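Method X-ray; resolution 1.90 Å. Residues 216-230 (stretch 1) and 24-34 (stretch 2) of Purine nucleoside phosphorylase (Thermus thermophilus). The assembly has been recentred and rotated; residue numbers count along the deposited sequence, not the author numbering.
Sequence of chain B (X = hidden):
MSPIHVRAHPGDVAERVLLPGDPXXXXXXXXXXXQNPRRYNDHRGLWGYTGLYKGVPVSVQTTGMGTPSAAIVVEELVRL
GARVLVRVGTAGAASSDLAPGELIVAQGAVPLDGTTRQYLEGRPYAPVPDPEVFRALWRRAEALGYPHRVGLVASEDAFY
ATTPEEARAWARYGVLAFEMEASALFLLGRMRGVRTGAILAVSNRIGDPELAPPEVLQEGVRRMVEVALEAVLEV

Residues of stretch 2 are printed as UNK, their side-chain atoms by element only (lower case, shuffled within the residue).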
# COMPACT_ATOMS: atom_id res chain seq x y z
N VAL B 216 29.13 -15.93 -26.63
CA VAL B 216 27.70 -15.77 -26.85
C VAL B 216 27.20 -14.40 -26.41
O VAL B 216 26.51 -13.71 -27.16
CB VAL B 216 26.90 -16.85 -26.08
CG1 VAL B 216 25.41 -16.64 -26.29
CG2 VAL B 216 27.32 -18.23 -26.55
N LEU B 217 27.56 -14.01 -25.20
CA LEU B 217 27.14 -12.73 -24.64
C LEU B 217 27.67 -11.55 -25.45
O LEU B 217 26.93 -10.61 -25.73
CB LEU B 217 27.59 -12.62 -23.18
CG LEU B 217 26.67 -11.84 -22.24
CD1 LEU B 217 27.19 -11.97 -20.81
CD2 LEU B 217 26.58 -10.38 -22.65
N GLN B 218 28.94 -11.60 -25.83
CA GLN B 218 29.53 -10.51 -26.59
C GLN B 218 28.89 -10.34 -27.97
O GLN B 218 28.76 -9.22 -28.46
CB GLN B 218 31.04 -10.70 -26.74
CG GLN B 218 31.73 -9.59 -27.53
CD GLN B 218 31.28 -8.19 -27.11
OE1 GLN B 218 31.27 -7.87 -25.92
NE2 GLN B 218 30.92 -7.37 -28.08
N GLU B 219 28.49 -11.44 -28.60
CA GLU B 219 27.86 -11.35 -29.91
C GLU B 219 26.46 -10.73 -29.76
O GLU B 219 26.03 -9.94 -30.60
CB GLU B 219 27.76 -12.73 -30.57
CG GLU B 219 26.88 -12.78 -31.81
CD GLU B 219 27.37 -11.87 -32.93
OE1 GLU B 219 26.62 -11.72 -33.93
OE2 GLU B 219 28.48 -11.32 -32.83
N GLY B 220 25.77 -11.09 -28.68
CA GLY B 220 24.45 -10.54 -28.43
C GLY B 220 24.58 -9.04 -28.22
O GLY B 220 23.76 -8.26 -28.71
N VAL B 221 25.61 -8.65 -27.49
CA VAL B 221 25.86 -7.23 -27.23
C VAL B 221 26.15 -6.48 -28.53
O VAL B 221 25.67 -5.36 -28.74
CB VAL B 221 27.06 -7.06 -26.27
CG1 VAL B 221 27.48 -5.59 -26.22
CG2 VAL B 221 26.67 -7.56 -24.87
N ARG B 222 26.95 -7.09 -29.40
CA ARG B 222 27.28 -6.44 -30.67
C ARG B 222 26.03 -6.22 -31.51
O ARG B 222 25.84 -5.14 -32.08
CB ARG B 222 28.28 -7.28 -31.46
CG ARG B 222 28.81 -6.58 -32.72
CD ARG B 222 29.46 -7.58 -33.68
NE ARG B 222 28.48 -8.51 -34.23
CZ ARG B 222 27.52 -8.17 -35.09
NH1 ARG B 222 27.40 -6.92 -35.50
NH2 ARG B 222 26.67 -9.09 -35.53
N ARG B 223 25.18 -7.23 -31.57
CA ARG B 223 23.94 -7.15 -32.35
C ARG B 223 23.02 -6.07 -31.82
O ARG B 223 22.44 -5.29 -32.58
CB ARG B 223 23.21 -8.49 -32.31
CG ARG B 223 23.99 -9.66 -32.91
CD ARG B 223 23.27 -10.97 -32.66
NE ARG B 223 23.91 -12.09 -33.35
CZ ARG B 223 23.46 -13.33 -33.34
NH1 ARG B 223 22.35 -13.63 -32.66
NH2 ARG B 223 24.11 -14.28 -34.00
N MET B 224 22.88 -6.03 -30.50
CA MET B 224 22.03 -5.05 -29.84
C MET B 224 22.49 -3.60 -30.11
O MET B 224 21.67 -2.72 -30.38
CB MET B 224 22.00 -5.36 -28.34
CG MET B 224 21.86 -4.17 -27.43
SD MET B 224 21.84 -4.76 -25.73
CE MET B 224 23.58 -4.81 -25.33
N VAL B 225 23.79 -3.37 -30.05
CA VAL B 225 24.34 -2.03 -30.29
C VAL B 225 24.15 -1.60 -31.74
O VAL B 225 23.80 -0.44 -32.01
CB VAL B 225 25.85 -1.98 -29.93
CG1 VAL B 225 26.45 -0.63 -30.32
CG2 VAL B 225 26.03 -2.22 -28.43
N GLU B 226 24.37 -2.52 -32.67
CA GLU B 226 24.19 -2.22 -34.09
C GLU B 226 22.74 -1.82 -34.34
O GLU B 226 22.46 -0.86 -35.07
CB GLU B 226 24.55 -3.44 -34.94
CG GLU B 226 24.42 -3.20 -36.44
CD GLU B 226 24.75 -4.43 -37.26
OE1 GLU B 226 24.80 -4.31 -38.51
OE2 GLU B 226 24.96 -5.51 -36.67
N VAL B 227 21.81 -2.55 -33.74
CA VAL B 227 20.39 -2.24 -33.90
C VAL B 227 20.09 -0.86 -33.34
O VAL B 227 19.43 -0.04 -33.99
CB VAL B 227 19.49 -3.28 -33.19
CG1 VAL B 227 18.05 -2.79 -33.16
CG2 VAL B 227 19.56 -4.62 -33.92
N ALA B 228 20.59 -0.58 -32.14
CA ALA B 228 20.36 0.70 -31.50
C ALA B 228 20.93 1.88 -32.29
O ALA B 228 20.27 2.90 -32.45
CB ALA B 228 20.93 0.69 -30.08
N LEU B 229 22.16 1.74 -32.78
CA LEU B 229 22.80 2.81 -33.54
C LEU B 229 21.99 3.11 -34.80
O LEU B 229 21.71 4.27 -35.12
CB LEU B 229 24.24 2.43 -33.91
CG LEU B 229 25.23 2.46 -32.73
CD1 LEU B 229 26.52 1.77 -33.12
CD2 LEU B 229 25.49 3.91 -32.32
N GLU B 230 21.62 2.05 -35.51
CA GLU B 230 20.83 2.20 -36.73
C GLU B 230 19.48 2.85 -36.42
O GLU B 230 19.00 3.70 -37.18
CB GLU B 230 20.60 0.83 -37.36
CG GLU B 230 21.86 0.24 -37.98
CD GLU B 230 22.37 1.09 -39.12
OE1 GLU B 230 23.54 1.53 -39.07
OE2 GLU B 230 21.61 1.31 -40.08
N UNK B 24 32.73 -0.38 -19.19
CA UNK B 24 33.64 -1.09 -20.07
C UNK B 24 32.96 -1.31 -21.42
O UNK B 24 33.61 -1.36 -22.46
N UNK B 25 31.64 -1.45 -21.38
CA UNK B 25 30.87 -1.66 -22.60
C UNK B 25 30.75 -0.33 -23.35
O UNK B 25 30.81 -0.29 -24.58
n UNK B 25 26.61 -5.21 -20.97
c UNK B 25 27.64 -5.58 -21.72
n UNK B 25 28.23 -6.75 -21.51
c UNK B 25 27.51 -3.48 -23.03
n UNK B 25 28.08 -4.79 -22.69
c UNK B 25 28.59 -2.50 -23.44
c UNK B 25 29.48 -2.21 -22.25
N UNK B 26 30.59 0.76 -22.60
CA UNK B 26 30.49 2.08 -23.22
C UNK B 26 31.77 2.35 -24.01
O UNK B 26 31.72 2.80 -25.16
c UNK B 26 30.32 3.15 -22.15
N UNK B 27 32.91 2.07 -23.40
CA UNK B 27 34.21 2.27 -24.04
C UNK B 27 34.31 1.43 -25.32
O UNK B 27 34.74 1.93 -26.36
c UNK B 27 37.81 1.63 -22.71
c UNK B 27 36.73 2.00 -23.70
o UNK B 27 37.78 0.51 -22.17
c UNK B 27 35.34 1.90 -23.09
o UNK B 27 38.70 2.48 -22.47
N UNK B 28 33.92 0.17 -25.22
CA UNK B 28 33.97 -0.74 -26.36
C UNK B 28 33.10 -0.24 -27.51
O UNK B 28 33.50 -0.29 -28.68
c UNK B 28 34.49 -3.75 -27.67
c UNK B 28 30.92 -3.10 -27.74
c UNK B 28 33.51 -2.14 -25.95
c UNK B 28 33.45 -3.09 -27.09
c UNK B 28 30.02 -3.66 -28.65
c UNK B 28 32.68 -4.34 -28.85
c UNK B 28 30.46 -4.54 -29.66
c UNK B 28 32.27 -3.45 -27.84
n UNK B 28 34.04 -4.50 -28.73
c UNK B 28 31.78 -4.89 -29.77
N UNK B 29 31.91 0.25 -27.18
CA UNK B 29 30.99 0.76 -28.19
C UNK B 29 31.59 1.98 -28.90
O UNK B 29 31.58 2.06 -30.13
c UNK B 29 28.90 -0.02 -27.00
c UNK B 29 29.64 1.19 -27.56
c UNK B 29 27.67 0.36 -26.20
c UNK B 29 28.78 1.89 -28.61
N UNK B 30 32.08 2.93 -28.12
CA UNK B 30 32.66 4.14 -28.68
C UNK B 30 33.82 3.84 -29.62
O UNK B 30 33.86 4.33 -30.75
c UNK B 30 33.11 5.06 -27.56
N UNK B 31 34.77 3.03 -29.16
CA UNK B 31 35.94 2.69 -29.96
C UNK B 31 35.64 1.81 -31.16
O UNK B 31 36.28 1.94 -32.21
c UNK B 31 36.99 2.02 -29.06
c UNK B 31 37.66 2.98 -28.10
c UNK B 31 38.57 2.27 -27.11
c UNK B 31 39.53 3.26 -26.45
n UNK B 31 38.81 4.45 -25.90
N UNK B 32 34.66 0.92 -31.02
CA UNK B 32 34.30 -0.01 -32.08
C UNK B 32 33.40 0.57 -33.18
O UNK B 32 33.61 0.28 -34.36
c UNK B 32 33.20 -2.22 -32.61
c UNK B 32 33.59 -1.26 -31.50
o UNK B 32 34.48 -1.93 -30.60
N UNK B 33 32.43 1.39 -32.80
CA UNK B 33 31.49 1.95 -33.77
C UNK B 33 31.61 3.42 -34.15
O UNK B 33 31.15 3.83 -35.21
c UNK B 33 28.93 -2.42 -32.93
c UNK B 33 29.65 -1.80 -31.92
c UNK B 33 29.67 0.27 -33.17
c UNK B 33 30.05 1.72 -33.29
c UNK B 33 30.02 -0.46 -32.04
c UNK B 33 28.57 -1.69 -34.07
c UNK B 33 28.94 -0.35 -34.18
N UNK B 34 32.23 4.23 -33.29
CA UNK B 34 32.31 5.66 -33.56
C UNK B 34 33.61 6.17 -34.16
O UNK B 34 34.68 5.62 -33.91
c UNK B 34 30.74 6.09 -31.52
c UNK B 34 32.02 6.44 -32.28
c UNK B 34 29.53 6.27 -32.42
c UNK B 34 30.62 6.99 -30.30
O HOH W 1 30.26 -8.78 -23.15

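Position 24 has no side-chain atoms and lies out of reach of stretch 1, so it is G24. It is exposed, with room for a CB, so no contact with stretch 1 demands glycine.

Position 25 carries three carbons, a nitrogen, and a carbon bearing two more nitrogens; its CA-to-CB bond points toward stretch 1, and the chain touches V221 and L217. This is R25. V221 CG1 is 3.7 Å from R25 NE, and V221 CG2 lies over one face of the guanidinium. A flat guanidinium can lay a face on a methyl group while its edge stays free for polar partners. Here R25 NH2 makes a weak hydrogen bond to water 1 (3.3 Å to its O), which in turn donates to Q218 OE1 (3.1 Å from the water O).

Position 26, a single carbon out of reach of stretch 1, is A26, small and buried. Position 27, three carbons, the third carrying two oxygens, also stands clear: E27, partly exposed, where a carboxylate can stay near solvent.

Position 28 bears one carbon, then fused five- and six-membered rings of eight carbons and one nitrogen, touching Q218, V221, R222 and V225. This is W28, broad enough to span several neighbours: Q218 NE2 sits over one face, 3.1 Å from W28 CZ2, while R222 CA approaches the edge, 3.8 Å from W28 CH2.

Position 29 has four carbons, forked at the first; the arm two carbons long packs on buried V225. This is I29, with CD1 3.8 Å from V225 CG2.

Position 30, one carbon and no contact, is A30, buried, where a single methyl needs little space. Position 31, four carbons in a row ending in nitrogen, clear of stretch 1, is K31, exposed, its NZ in a long salt bridge to E27 OE2 (4.0 Å). Position 32, one carbon carrying an oxygen and a carbon, without contact, is T32; its OG1 donates to W28 O at 2.7 Å, satisfying the hydroxyl on its own helix.

Position 33 has one carbon and a six-carbon ring that meets V225, L229, R222 and E226: F33. Its flat face receives V225 CG1, 4.0 Å from the F33 ring centroid, in a CH-pi contact. L229 CD1 comes within 3.4 Å of F33 CD2, and R222 CG meets the ring edge.

Position 34, four carbons forked at the second, makes no close contact: L34, first to leave helical geometry, its apolar chain suited to burial.

The helices cross at -61°, axes 11.6 Å apart at closest approach. No direct hydrogen bond joins them. V221, V225 and L229, spaced four residues apart, present apolar groups to R25, W28, I29 and F33, and the water between R25 and Q218 adds a polar link.

Stretch 2 24-34: GRAEWIAKTFL
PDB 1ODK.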